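Local coordinates for protein acetyl-CoA acetyltransferase A (Ascaris suum, PDB 6BJA) that probably catalyses acetyl transfer between acetyl-CoA molecules, as thiolases of its family do, and binds coenzyme A, at residues A16-I21 with G198-E203; L319-E324 with V366-A371; V34-V39 with L120-M125. All coordinates share one frame; numbering follows the deposited sequence.

Interaction 1: residues A16-I21 with G198-E203; sequences AVRTPI and GAFNKE
On strand 11-23 of the central mixed sheet, V17 and R18 meet F200 and E203 of the loop that leaves helix 177-197. That loop starts with a Schellman motif at G198 and a type I beta turn through N201. The backbone is joined by R18 N, which donates to E203 O at 2.9 Å with an N-H...O angle of 159°; the same oxygen lies 3.3 Å from V17 CA, a CA-H...O contact. R18 then reaches over with its chain extended from CG to NE. R18 NE forms a salt bridge with E203 OE1 (2.8 Å); the oxygen lies in the guanidinium plane and accepts with its anti lone pair, and the carboxylate plane is turned 81° from the guanidinium. R18 NH2 sits over one face of the F200 ring, toward its rim, 3.4 Å from F200 CD1. This is a cation-pi contact over the ring face, with the guanidinium presenting its edge (planes 82° apart). E203 OE1 is gripped twice, because T367 OG1 also bonds to it, and R18 NH1 has its own salt bridge with D222. Helix 357-371 packs against R18 and E203, helix 33-48 against V17, and strand 257-267 pairs with V17.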
ATOM      1  N   ALA A  16       8.644  40.268   6.004  1.00 17.12           N
ATOM      2  CA  ALA A  16       8.832  39.328   4.888  1.00 16.02           C
ATOM      3  C   ALA A  16      10.009  38.420   5.244  1.00 15.70           C
ATOM      4  O   ALA A  16      11.149  38.873   5.315  1.00 17.71           O
ATOM      5  CB  ALA A  16       9.091  40.070   3.611  1.00 18.93           C
ATOM      6  N   VAL A  17       9.700  37.168   5.582  1.00 15.00           N
ATOM      7  CA  VAL A  17      10.703  36.232   6.063  1.00 14.17           C
ATOM      8  C   VAL A  17      10.530  34.866   5.409  1.00 15.67           C
ATOM      9  O   VAL A  17       9.451  34.547   4.885  1.00 16.03           O
ATOM     10  CB  VAL A  17      10.662  36.057   7.600  1.00 16.62           C
ATOM     11  CG1 VAL A  17      10.928  37.384   8.300  1.00 20.30           C
ATOM     12  CG2 VAL A  17       9.347  35.489   8.052  1.00 17.17           C
ATOM     13  N   ARG A  18      11.602  34.072   5.427  1.00 15.24           N
ATOM     14  CA  ARG A  18      11.523  32.720   4.892  1.00 15.61           C
ATOM     15  C   ARG A  18      12.430  31.765   5.650  1.00 15.53           C
ATOM     16  O   ARG A  18      13.401  32.178   6.233  1.00 14.87           O
ATOM     17  CB  ARG A  18      11.907  32.731   3.416  1.00 15.85           C
ATOM     18  CG  ARG A  18      13.386  33.049   3.150  1.00 14.22           C
ATOM     19  CD  ARG A  18      13.686  32.939   1.684  1.00 14.44           C
ATOM     20  NE  ARG A  18      15.090  33.074   1.288  1.00 14.80           N
ATOM     21  CZ  ARG A  18      15.964  32.079   1.213  1.00 15.21           C
ATOM     22  NH1 ARG A  18      15.651  30.860   1.606  1.00 15.89           N
ATOM     23  NH2 ARG A  18      17.182  32.307   0.723  1.00 16.90           N
ATOM     24  N   THR A  19      12.107  30.483   5.637  1.00 13.70           N
ATOM     25  CA  THR A  19      13.044  29.472   6.072  1.00 16.04           C
ATOM     26  C   THR A  19      14.144  29.338   5.038  1.00 15.50           C
ATOM     27  O   THR A  19      13.969  29.711   3.872  1.00 15.38           O
ATOM     28  CB  THR A  19      12.373  28.100   6.255  1.00 14.97           C
ATOM     29  OG1 THR A  19      11.964  27.614   4.966  1.00 15.82           O
ATOM     30  CG2 THR A  19      11.196  28.161   7.199  1.00 15.95           C
ATOM     31  N   PRO A  20      15.294  28.787   5.440  1.00 13.57           N
ATOM     32  CA  PRO A  20      16.170  28.214   4.431  1.00 15.43           C
ATOM     33  C   PRO A  20      15.385  27.139   3.697  1.00 16.39           C
ATOM     34  O   PRO A  20      14.437  26.553   4.253  1.00 16.64           O
ATOM     35  CB  PRO A  20      17.311  27.596   5.229  1.00 17.68           C
ATOM     36  CG  PRO A  20      17.137  28.139   6.640  1.00 17.27           C
ATOM     37  CD  PRO A  20      15.668  28.350   6.778  1.00 14.94           C
ATOM     38  N   ILE A  21      15.790  26.866   2.473  1.00 15.92           N
ATOM     39  CA  ILE A  21      15.125  25.861   1.652  1.00 14.25           C
ATOM     40  C   ILE A  21      15.955  24.586   1.704  1.00 15.96           C
ATOM     41  O   ILE A  21      17.147  24.613   1.397  1.00 17.45           O
ATOM     42  CB  ILE A  21      14.951  26.350   0.213  1.00 16.33           C
ATOM     43  CG1 ILE A  21      14.051  27.594   0.174  1.00 17.70           C
ATOM     44  CG2 ILE A  21      14.392  25.246  -0.642  1.00 15.89           C
ATOM     45  CD1 ILE A  21      14.082  28.328  -1.145  1.00 19.09           C
ATOM     46  N   GLY A 198      26.486  37.140   2.808  1.00 17.86           N
ATOM     47  CA  GLY A 198      25.464  37.379   3.796  1.00 18.19           C
ATOM     48  C   GLY A 198      24.223  38.087   3.286  1.00 17.90           C
ATOM     49  O   GLY A 198      23.494  38.705   4.041  1.00 17.46           O
ATOM     50  N   ALA A 199      23.983  38.012   1.982  1.00 16.48           N
ATOM     51  CA  ALA A 199      22.907  38.783   1.389  1.00 15.47           C
ATOM     52  C   ALA A 199      21.507  38.321   1.765  1.00 16.89           C
ATOM     53  O   ALA A 199      20.555  39.071   1.580  1.00 18.62           O
ATOM     54  CB  ALA A 199      23.058  38.764  -0.114  1.00 18.52           C
ATOM     55  N   PHE A 200      21.397  37.114   2.306  1.00 15.81           N
ATOM     56  CA  PHE A 200      20.106  36.580   2.713  1.00 16.30           C
ATOM     57  C   PHE A 200      19.894  36.769   4.212  1.00 16.14           C
ATOM     58  O   PHE A 200      18.911  36.267   4.769  1.00 15.85           O
ATOM     59  CB  PHE A 200      19.971  35.079   2.357  1.00 16.38           C
ATOM     60  CG  PHE A 200      19.826  34.795   0.881  1.00 15.63           C
ATOM     61  CD1 PHE A 200      18.762  35.302   0.177  1.00 16.58           C
ATOM     62  CD2 PHE A 200      20.751  34.009   0.225  1.00 17.83           C
ATOM     63  CE1 PHE A 200      18.608  35.019  -1.171  1.00 16.23           C
ATOM     64  CE2 PHE A 200      20.587  33.716  -1.126  1.00 18.51           C
ATOM     65  CZ  PHE A 200      19.518  34.236  -1.800  1.00 15.57           C
ATOM     66  N   ASN A 201      20.779  37.507   4.880  1.00 15.81           N
ATOM     67  CA  ASN A 201      20.691  37.597   6.337  1.00 14.10           C
ATOM     68  C   ASN A 201      19.541  38.425   6.860  1.00 15.74           C
ATOM     69  O   ASN A 201      19.186  38.280   8.039  1.00 18.60           O
ATOM     70  CB  ASN A 201      21.992  38.144   6.905  1.00 16.19           C
ATOM     71  CG  ASN A 201      23.122  37.137   6.833  1.00 17.39           C
ATOM     72  OD1 ASN A 201      22.931  35.991   6.420  1.00 18.60           O
ATOM     73  ND2 ASN A 201      24.306  37.560   7.229  1.00 17.83           N
ATOM     74  N   LYS A 202      18.915  39.262   6.034  1.00 16.82           N
ATOM     75  CA  LYS A 202      17.733  40.013   6.498  1.00 15.69           C
ATOM     76  C   LYS A 202      16.464  39.190   6.471  1.00 17.12           C
ATOM     77  O   LYS A 202      15.511  39.515   7.177  1.00 20.21           O
ATOM     78  CB  LYS A 202      17.487  41.262   5.653  1.00 18.26           C
ATOM     79  CG  LYS A 202      18.646  42.268   5.724  1.00 18.42           C
ATOM     80  CD  LYS A 202      18.345  43.545   4.951  1.00 19.79           C
ATOM     81  CE  LYS A 202      18.297  43.298   3.456  1.00 20.11           C
ATOM     82  NZ  LYS A 202      18.069  44.587   2.693  1.00 24.15           N
ATOM     83  N   GLU A 203      16.434  38.163   5.628  1.00 16.34           N
ATOM     84  CA  GLU A 203      15.192  37.451   5.337  1.00 17.38           C
ATOM     85  C   GLU A 203      15.083  36.042   5.885  1.00 17.47           C
ATOM     86  O   GLU A 203      13.971  35.552   6.075  1.00 16.53           O
ATOM     87  CB  GLU A 203      14.988  37.392   3.815  1.00 17.38           C
ATOM     88  CG  GLU A 203      15.856  36.394   3.047  1.00 16.58           C
ATOM     89  CD  GLU A 203      15.844  36.690   1.560  1.00 17.90           C
ATOM     90  OE1 GLU A 203      15.442  35.805   0.738  1.00 17.43           O
ATOM     91  OE2 GLU A 203      16.257  37.826   1.204  1.00 16.69           O
TER

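Interaction 2: residues L319-E324 with V366-A371; sequences LWEINE and VTLVHA
Strand 319-322 and helix 366-371 run almost antiparallel, at 166°, with their axes 8.6 Å apart and E321 facing L368 at a CA to CA distance of 6.3 Å. L319 and E321 both send their side chains to the helix, while W320 between them turns the other way, onto V379 and L339. L319 reaches the C-terminal end of the helix: its CD1 methyl lies 3.7 Å from A371 CB and also rests against the carbonyl of that residue. Closer to the backbone, L319 CB meets L368 CD1 at 4.0 Å, and the same methyl comes within 3.8 Å of L319 O. L368 manages this because its CG stands anti to the backbone N (chi1 178°), which swings the isobutyl group toward the strand. E321 is bent at chi2 (-74°). E321 CG lies 3.7 Å from L368 CB, the two side chains sliding past each other in opposite directions, and the bend takes the carboxylate over to T367, where E321 OE2 comes 3.6 Å from T367 CG2. The two side chains cross there at about a right angle. T367 offers its methyl to the strand; its hydroxyl is taken by E203 and R363. V366 and V369 touch A16 and I13 of strand 11-23, and T367 reaches R18 as well as E321, so the helix touches both the edge strand 319-322 and strand 11-23, consistent with the layered fold of thiolases. L368 also touches A380 of strand 377-384, next to the edge strand. No hydrogen bond links the two segments: the contacts are van der Waals, mostly from methyls and methylenes, and even the carboxylate of E321 meets the helix through a methyl group, which gives the contact little directional character.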
ATOM      1  N   LEU A 319      14.670  45.835 -10.007  1.00 20.37           N
ATOM      2  CA  LEU A 319      14.961  44.419  -9.843  1.00 18.06           C
ATOM      3  C   LEU A 319      13.759  43.572 -10.184  1.00 16.79           C
ATOM      4  O   LEU A 319      12.628  43.975  -9.944  1.00 17.72           O
ATOM      5  CB  LEU A 319      15.369  44.090  -8.410  1.00 18.09           C
ATOM      6  CG  LEU A 319      16.713  44.614  -7.932  1.00 20.93           C
ATOM      7  CD1 LEU A 319      16.847  44.238  -6.449  1.00 21.56           C
ATOM      8  CD2 LEU A 319      17.875  44.070  -8.732  1.00 21.71           C
ATOM      9  N   TRP A 320      14.056  42.378 -10.671  1.00 17.64           N
ATOM     10  CA  TRP A 320      13.062  41.389 -11.056  1.00 16.09           C
ATOM     11  C   TRP A 320      13.323  40.095 -10.333  1.00 16.70           C
ATOM     12  O   TRP A 320      14.476  39.696 -10.180  1.00 17.23           O
ATOM     13  CB  TRP A 320      13.101  41.122 -12.566  1.00 15.92           C
ATOM     14  CG  TRP A 320      12.900  42.316 -13.393  1.00 17.33           C
ATOM     15  CD1 TRP A 320      13.852  43.221 -13.756  1.00 20.33           C
ATOM     16  CD2 TRP A 320      11.681  42.746 -14.005  1.00 18.07           C
ATOM     17  NE1 TRP A 320      13.297  44.201 -14.537  1.00 21.20           N
ATOM     18  CE2 TRP A 320      11.965  43.942 -14.696  1.00 19.00           C
ATOM     19  CE3 TRP A 320      10.371  42.255 -14.001  1.00 18.33           C
ATOM     20  CZ2 TRP A 320      10.982  44.631 -15.414  1.00 20.49           C
ATOM     21  CZ3 TRP A 320       9.407  42.943 -14.708  1.00 19.01           C
ATOM     22  CH2 TRP A 320       9.713  44.128 -15.384  1.00 21.12           C
ATOM     23  N   GLU A 321      12.239  39.435  -9.904  1.00 15.87           N
ATOM     24  CA  GLU A 321      12.292  38.034  -9.525  1.00 15.79           C
ATOM     25  C   GLU A 321      11.373  37.266 -10.452  1.00 15.35           C
ATOM     26  O   GLU A 321      10.161  37.533 -10.471  1.00 18.15           O
ATOM     27  CB  GLU A 321      11.862  37.801  -8.076  1.00 16.49           C
ATOM     28  CG  GLU A 321      12.885  38.198  -7.045  1.00 18.13           C
ATOM     29  CD  GLU A 321      14.071  37.246  -6.947  1.00 20.90           C
ATOM     30  OE1 GLU A 321      13.878  36.015  -6.973  1.00 22.02           O
ATOM     31  OE2 GLU A 321      15.209  37.727  -6.800  1.00 19.93           O
ATOM     32  N   ILE A 322      11.937  36.327 -11.198  1.00 15.37           N
ATOM     33  CA  ILE A 322      11.141  35.406 -12.024  1.00 15.69           C
ATOM     34  C   ILE A 322      11.405  34.017 -11.498  1.00 16.65           C
ATOM     35  O   ILE A 322      12.536  33.559 -11.463  1.00 16.76           O
ATOM     36  CB  ILE A 322      11.470  35.486 -13.561  1.00 17.29           C
ATOM     37  CG1 ILE A 322      10.736  34.401 -14.345  1.00 15.26           C
ATOM     38  CG2 ILE A 322      12.969  35.360 -13.835  1.00 17.37           C
ATOM     39  CD1 ILE A 322       9.241  34.528 -14.306  1.00 17.28           C
ATOM     40  N   ASN A 323      10.370  33.341 -11.009  1.00 14.11           N
ATOM     41  CA  ASN A 323      10.632  32.059 -10.388  1.00 15.08           C
ATOM     42  C   ASN A 323      11.151  31.078 -11.429  1.00 16.09           C
ATOM     43  O   ASN A 323      10.555  30.910 -12.502  1.00 18.30           O
ATOM     44  CB  ASN A 323       9.392  31.492  -9.690  1.00 16.32           C
ATOM     45  CG  ASN A 323       9.717  30.256  -8.860  1.00 18.08           C
ATOM     46  OD1 ASN A 323       9.133  29.179  -9.046  1.00 24.00           O
ATOM     47  ND2 ASN A 323      10.652  30.400  -7.962  1.00 17.09           N
ATOM     48  N   GLU A 324      12.254  30.423 -11.091  1.00 17.08           N
ATOM     49  CA  GLU A 324      12.962  29.555 -12.045  1.00 15.20           C
ATOM     50  C   GLU A 324      12.460  28.126 -11.972  1.00 16.40           C
ATOM     51  O   GLU A 324      13.177  27.242 -11.501  1.00 18.02           O
ATOM     52  CB  GLU A 324      14.474  29.570 -11.794  1.00 17.73           C
ATOM     53  CG  GLU A 324      15.070  30.934 -11.867  1.00 16.42           C
ATOM     54  CD  GLU A 324      16.566  30.947 -11.602  1.00 18.52           C
ATOM     55  OE1 GLU A 324      17.122  29.956 -11.060  1.00 17.51           O
ATOM     56  OE2 GLU A 324      17.160  31.995 -11.898  1.00 18.04           O
ATOM     57  N   VAL A 366       9.592  37.713  -0.823  1.00 14.60           N
ATOM     58  CA  VAL A 366      10.513  37.957   0.283  1.00 16.39           C
ATOM     59  C   VAL A 366      11.905  38.320  -0.237  1.00 15.63           C
ATOM     60  O   VAL A 366      12.479  39.323   0.178  1.00 16.81           O
ATOM     61  CB  VAL A 366      10.587  36.730   1.228  1.00 14.73           C
ATOM     62  CG1 VAL A 366      11.720  36.899   2.237  1.00 15.13           C
ATOM     63  CG2 VAL A 366       9.257  36.531   1.933  1.00 16.68           C
ATOM     64  N   THR A 367      12.448  37.533  -1.159  1.00 15.00           N
ATOM     65  CA  THR A 367      13.769  37.808  -1.702  1.00 15.32           C
ATOM     66  C   THR A 367      13.808  39.144  -2.435  1.00 16.67           C
ATOM     67  O   THR A 367      14.780  39.925  -2.278  1.00 17.31           O
ATOM     68  CB  THR A 367      14.192  36.662  -2.602  1.00 16.61           C
ATOM     69  OG1 THR A 367      14.294  35.485  -1.787  1.00 16.80           O
ATOM     70  CG2 THR A 367      15.532  36.929  -3.271  1.00 17.06           C
ATOM     71  N   LEU A 368      12.767  39.446  -3.202  1.00 16.13           N
ATOM     72  CA  LEU A 368      12.697  40.730  -3.893  1.00 17.76           C
ATOM     73  C   LEU A 368      12.710  41.902  -2.909  1.00 17.71           C
ATOM     74  O   LEU A 368      13.460  42.870  -3.098  1.00 17.89           O
ATOM     75  CB  LEU A 368      11.440  40.799  -4.769  1.00 17.13           C
ATOM     76  CG  LEU A 368      11.235  42.115  -5.511  1.00 17.52           C
ATOM     77  CD1 LEU A 368      12.322  42.306  -6.566  1.00 19.05           C
ATOM     78  CD2 LEU A 368       9.858  42.171  -6.135  1.00 19.64           C
ATOM     79  N   VAL A 369      11.850  41.834  -1.895  1.00 17.14           N
ATOM     80  CA  VAL A 369      11.710  42.918  -0.942  1.00 17.27           C
ATOM     81  C   VAL A 369      13.075  43.233  -0.346  1.00 18.24           C
ATOM     82  O   VAL A 369      13.473  44.397  -0.252  1.00 18.28           O
ATOM     83  CB  VAL A 369      10.686  42.555   0.163  1.00 16.62           C
ATOM     84  CG1 VAL A 369      10.837  43.472   1.392  1.00 18.98           C
ATOM     85  CG2 VAL A 369       9.274  42.631  -0.397  1.00 19.65           C
ATOM     86  N   HIS A 370      13.826  42.208   0.025  1.00 15.86           N
ATOM     87  CA  HIS A 370      15.055  42.453   0.764  1.00 18.16           C
ATOM     88  C   HIS A 370      16.270  42.744  -0.127  1.00 18.27           C
ATOM     89  O   HIS A 370      17.303  43.175   0.359  1.00 19.84           O
ATOM     90  CB  HIS A 370      15.317  41.282   1.691  1.00 18.55           C
ATOM     91  CG  HIS A 370      14.401  41.288   2.859  1.00 17.68           C
ATOM     92  ND1 HIS A 370      14.391  42.317   3.779  1.00 17.73           N
ATOM     93  CD2 HIS A 370      13.416  40.434   3.231  1.00 17.13           C
ATOM     94  CE1 HIS A 370      13.452  42.081   4.678  1.00 21.03           C
ATOM     95  NE2 HIS A 370      12.854  40.941   4.371  1.00 18.59           N
ATOM     96  N   ALA A 371      16.127  42.540  -1.435  1.00 17.39           N
ATOM     97  CA  ALA A 371      17.177  42.919  -2.389  1.00 17.55           C
ATOM     98  C   ALA A 371      17.011  44.365  -2.872  1.00 21.50           C
ATOM     99  O   ALA A 371      17.997  45.053  -3.171  1.00 21.36           O
ATOM    100  CB  ALA A 371      17.172  41.965  -3.572  1.00 18.47           C
TER

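Interaction 3: residues V34-V39 with L120-M125; sequences VDLGIV and LGSESM
L36 of helix 33-48 reaches strand 120-124 first through CB, which lies 3.6 Å from S122 OG. From there CG stands beside the backbone N, anti to the carbonyl carbon (chi1 -60°), and carries the branch along the strand toward its C-terminal end. L36 CD1 is the branch that turns to the strand, coming 4.1 Å from E123 O, a loose contact with the backbone carbonyl rather than with a side chain. The leucine also touches A260 of strand 257-267, so it spans two neighbouring strands of the sheet. This is a helix laid on the face of a sheet, part of the alpha/beta layering of a thiolase N-terminal half. The axes are 7.4 Å apart and run at 147°, closer to antiparallel than to perpendicular. G37 and S122 have the nearest pair of CA atoms, 5.5 Å apart. L120 lays CD1 4.0 Å from G37 CA, and S122 OG comes 3.6 Å from G37 N without bonding to it. That hydroxyl instead hydrogen-bonds to A33 O, one turn earlier in the helix, and this buried polar group is thereby satisfied. E123 starts off the strand on the side away from helix 33-48, and its carboxylate receives hydrogen bonds from the backbone N of G358, V63 and L64. H355, predicted to be a proton acceptor in catalysis, lies about 8 Å from it, side chain to side chain.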
ATOM      1  N   VAL A  34       2.963  22.198   8.120  1.00 14.44           N
ATOM      2  CA  VAL A  34       2.376  22.961   9.221  1.00 16.41           C
ATOM      3  C   VAL A  34       3.486  23.496  10.113  1.00 17.58           C
ATOM      4  O   VAL A  34       3.507  24.691  10.434  1.00 16.01           O
ATOM      5  CB  VAL A  34       1.363  22.101  10.026  1.00 17.19           C
ATOM      6  CG1 VAL A  34       0.987  22.775  11.360  1.00 18.85           C
ATOM      7  CG2 VAL A  34       0.122  21.877   9.161  1.00 16.83           C
ATOM      8  N   ASP A  35       4.425  22.638  10.491  1.00 17.40           N
ATOM      9  CA  ASP A  35       5.552  23.080  11.322  1.00 18.77           C
ATOM     10  C   ASP A  35       6.296  24.247  10.669  1.00 15.94           C
ATOM     11  O   ASP A  35       6.592  25.244  11.317  1.00 17.56           O
ATOM     12  CB  ASP A  35       6.537  21.939  11.575  1.00 20.43           C
ATOM     13  CG  ASP A  35       5.945  20.815  12.408  1.00 22.87           C
ATOM     14  OD1 ASP A  35       5.085  21.068  13.306  1.00 24.73           O
ATOM     15  OD2 ASP A  35       6.347  19.658  12.165  1.00 22.60           O
ATOM     16  N   LEU A  36       6.589  24.143   9.373  1.00 16.27           N
ATOM     17  CA  LEU A  36       7.357  25.197   8.728  1.00 16.00           C
ATOM     18  C   LEU A  36       6.539  26.477   8.615  1.00 16.79           C
ATOM     19  O   LEU A  36       7.070  27.584   8.692  1.00 15.95           O
ATOM     20  CB  LEU A  36       7.830  24.739   7.342  1.00 16.19           C
ATOM     21  CG  LEU A  36       8.725  23.502   7.277  1.00 17.56           C
ATOM     22  CD1 LEU A  36       8.998  23.120   5.834  1.00 22.07           C
ATOM     23  CD2 LEU A  36      10.042  23.776   8.020  1.00 20.33           C
ATOM     24  N   GLY A  37       5.241  26.324   8.402  1.00 16.68           N
ATOM     25  CA  GLY A  37       4.336  27.459   8.300  1.00 16.55           C
ATOM     26  C   GLY A  37       4.268  28.203   9.620  1.00 15.72           C
ATOM     27  O   GLY A  37       4.216  29.429   9.652  1.00 16.39           O
ATOM     28  N   ILE A  38       4.289  27.464  10.724  1.00 16.52           N
ATOM     29  CA  ILE A  38       4.303  28.098  12.032  1.00 17.79           C
ATOM     30  C   ILE A  38       5.607  28.888  12.239  1.00 17.00           C
ATOM     31  O   ILE A  38       5.588  30.015  12.763  1.00 16.68           O
ATOM     32  CB  ILE A  38       4.125  27.053  13.150  1.00 16.22           C
ATOM     33  CG1 ILE A  38       2.742  26.427  13.076  1.00 16.73           C
ATOM     34  CG2 ILE A  38       4.361  27.676  14.554  1.00 18.39           C
ATOM     35  CD1 ILE A  38       2.637  25.092  13.795  1.00 17.02           C
ATOM     36  N   VAL A  39       6.739  28.330  11.813  1.00 16.86           N
ATOM     37  CA  VAL A  39       8.008  29.039  11.970  1.00 16.26           C
ATOM     38  C   VAL A  39       7.920  30.396  11.318  1.00 17.21           C
ATOM     39  O   VAL A  39       8.244  31.400  11.956  1.00 17.87           O
ATOM     40  CB  VAL A  39       9.184  28.247  11.379  1.00 18.18           C
ATOM     41  CG1 VAL A  39      10.477  29.082  11.325  1.00 21.25           C
ATOM     42  CG2 VAL A  39       9.416  26.997  12.178  1.00 19.13           C
ATOM     43  N   LEU A 120       1.132  33.573   3.412  1.00 14.09           N
ATOM     44  CA  LEU A 120       2.315  32.743   3.368  1.00 14.25           C
ATOM     45  C   LEU A 120       2.150  31.535   2.461  1.00 14.66           C
ATOM     46  O   LEU A 120       1.066  31.251   1.952  1.00 14.26           O
ATOM     47  CB  LEU A 120       2.666  32.285   4.792  1.00 14.73           C
ATOM     48  CG  LEU A 120       1.649  31.394   5.488  1.00 14.79           C
ATOM     49  CD1 LEU A 120       2.320  30.208   6.117  1.00 16.30           C
ATOM     50  CD2 LEU A 120       0.843  32.195   6.493  1.00 16.49           C
ATOM     51  N   GLY A 121       3.243  30.798   2.323  1.00 14.85           N
ATOM     52  CA  GLY A 121       3.232  29.526   1.638  1.00 17.07           C
ATOM     53  C   GLY A 121       4.147  28.583   2.381  1.00 15.48           C
ATOM     54  O   GLY A 121       5.135  29.008   2.980  1.00 14.88           O
ATOM     55  N   SER A 122       3.804  27.302   2.334  1.00 14.21           N
ATOM     56  CA  SER A 122       4.583  26.254   2.965  1.00 14.42           C
ATOM     57  C   SER A 122       4.437  24.969   2.191  1.00 17.61           C
ATOM     58  O   SER A 122       3.334  24.595   1.793  1.00 18.04           O
ATOM     59  CB  SER A 122       4.140  26.005   4.401  1.00 15.83           C
ATOM     60  OG  SER A 122       5.061  25.124   5.042  1.00 17.22           O
ATOM     61  N   GLU A 123       5.548  24.278   1.989  1.00 15.26           N
ATOM     62  CA  GLU A 123       5.503  23.017   1.286  1.00 15.05           C
ATOM     63  C   GLU A 123       6.549  22.084   1.837  1.00 14.94           C
ATOM     64  O   GLU A 123       7.718  22.463   1.981  1.00 16.81           O
ATOM     65  CB  GLU A 123       5.718  23.217  -0.218  1.00 15.88           C
ATOM     66  CG  GLU A 123       5.243  22.034  -1.048  1.00 15.82           C
ATOM     67  CD  GLU A 123       3.727  22.037  -1.258  1.00 15.93           C
ATOM     68  OE1 GLU A 123       3.215  23.065  -1.762  1.00 15.77           O
ATOM     69  OE2 GLU A 123       3.062  21.016  -0.956  1.00 17.68           O
ATOM     70  N   SER A 124       6.120  20.871   2.176  1.00 15.52           N
ATOM     71  CA  SER A 124       7.037  19.811   2.555  1.00 14.87           C
ATOM     72  C   SER A 124       6.915  18.707   1.527  1.00 16.12           C
ATOM     73  O   SER A 124       6.113  17.777   1.677  1.00 16.56           O
ATOM     74  CB  SER A 124       6.728  19.267   3.936  1.00 16.53           C
ATOM     75  OG  SER A 124       7.645  18.245   4.294  1.00 17.27           O
ATOM     76  N   MET A 125       7.713  18.801   0.480  1.00 16.31           N
ATOM     77  CA  MET A 125       7.629  17.806  -0.559  1.00 16.79           C
ATOM     78  C   MET A 125       8.205  16.477  -0.068  1.00 17.83           C
ATOM     79  O   MET A 125       7.809  15.406  -0.535  1.00 17.29           O
ATOM     80  CB  MET A 125       8.307  18.327  -1.818  1.00 16.43           C
ATOM     81  CG  MET A 125       7.648  19.605  -2.308  1.00 15.15           C
ATOM     82  SD  MET A 125       8.316  20.375  -3.804  1.00 16.79           S
ATOM     83  CE  MET A 125       7.633  19.335  -5.127  1.00 16.51           C
TER

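How the interactions relate
All three contacts are buried, and all reach the same mixed sheet, but their chemistry differs. Interaction 1 is polar: a loop is fastened to strand 11-23 by charge and hydrogen bonds. Interactions 2 and 3 each pack a helix on a strand and have no hydrogen bond across. Interaction 1 is the link between the others. It joins interaction 2 through polar contacts, a probable hydrogen bond between T367 and E203 and another from K202 NZ to H370 O. It meets interaction 3 by packing of T19 on V39. Interactions 2 and 3 do not touch, and lie on opposite sides of the chain's centre, in the C-terminal and N-terminal thiolase domains.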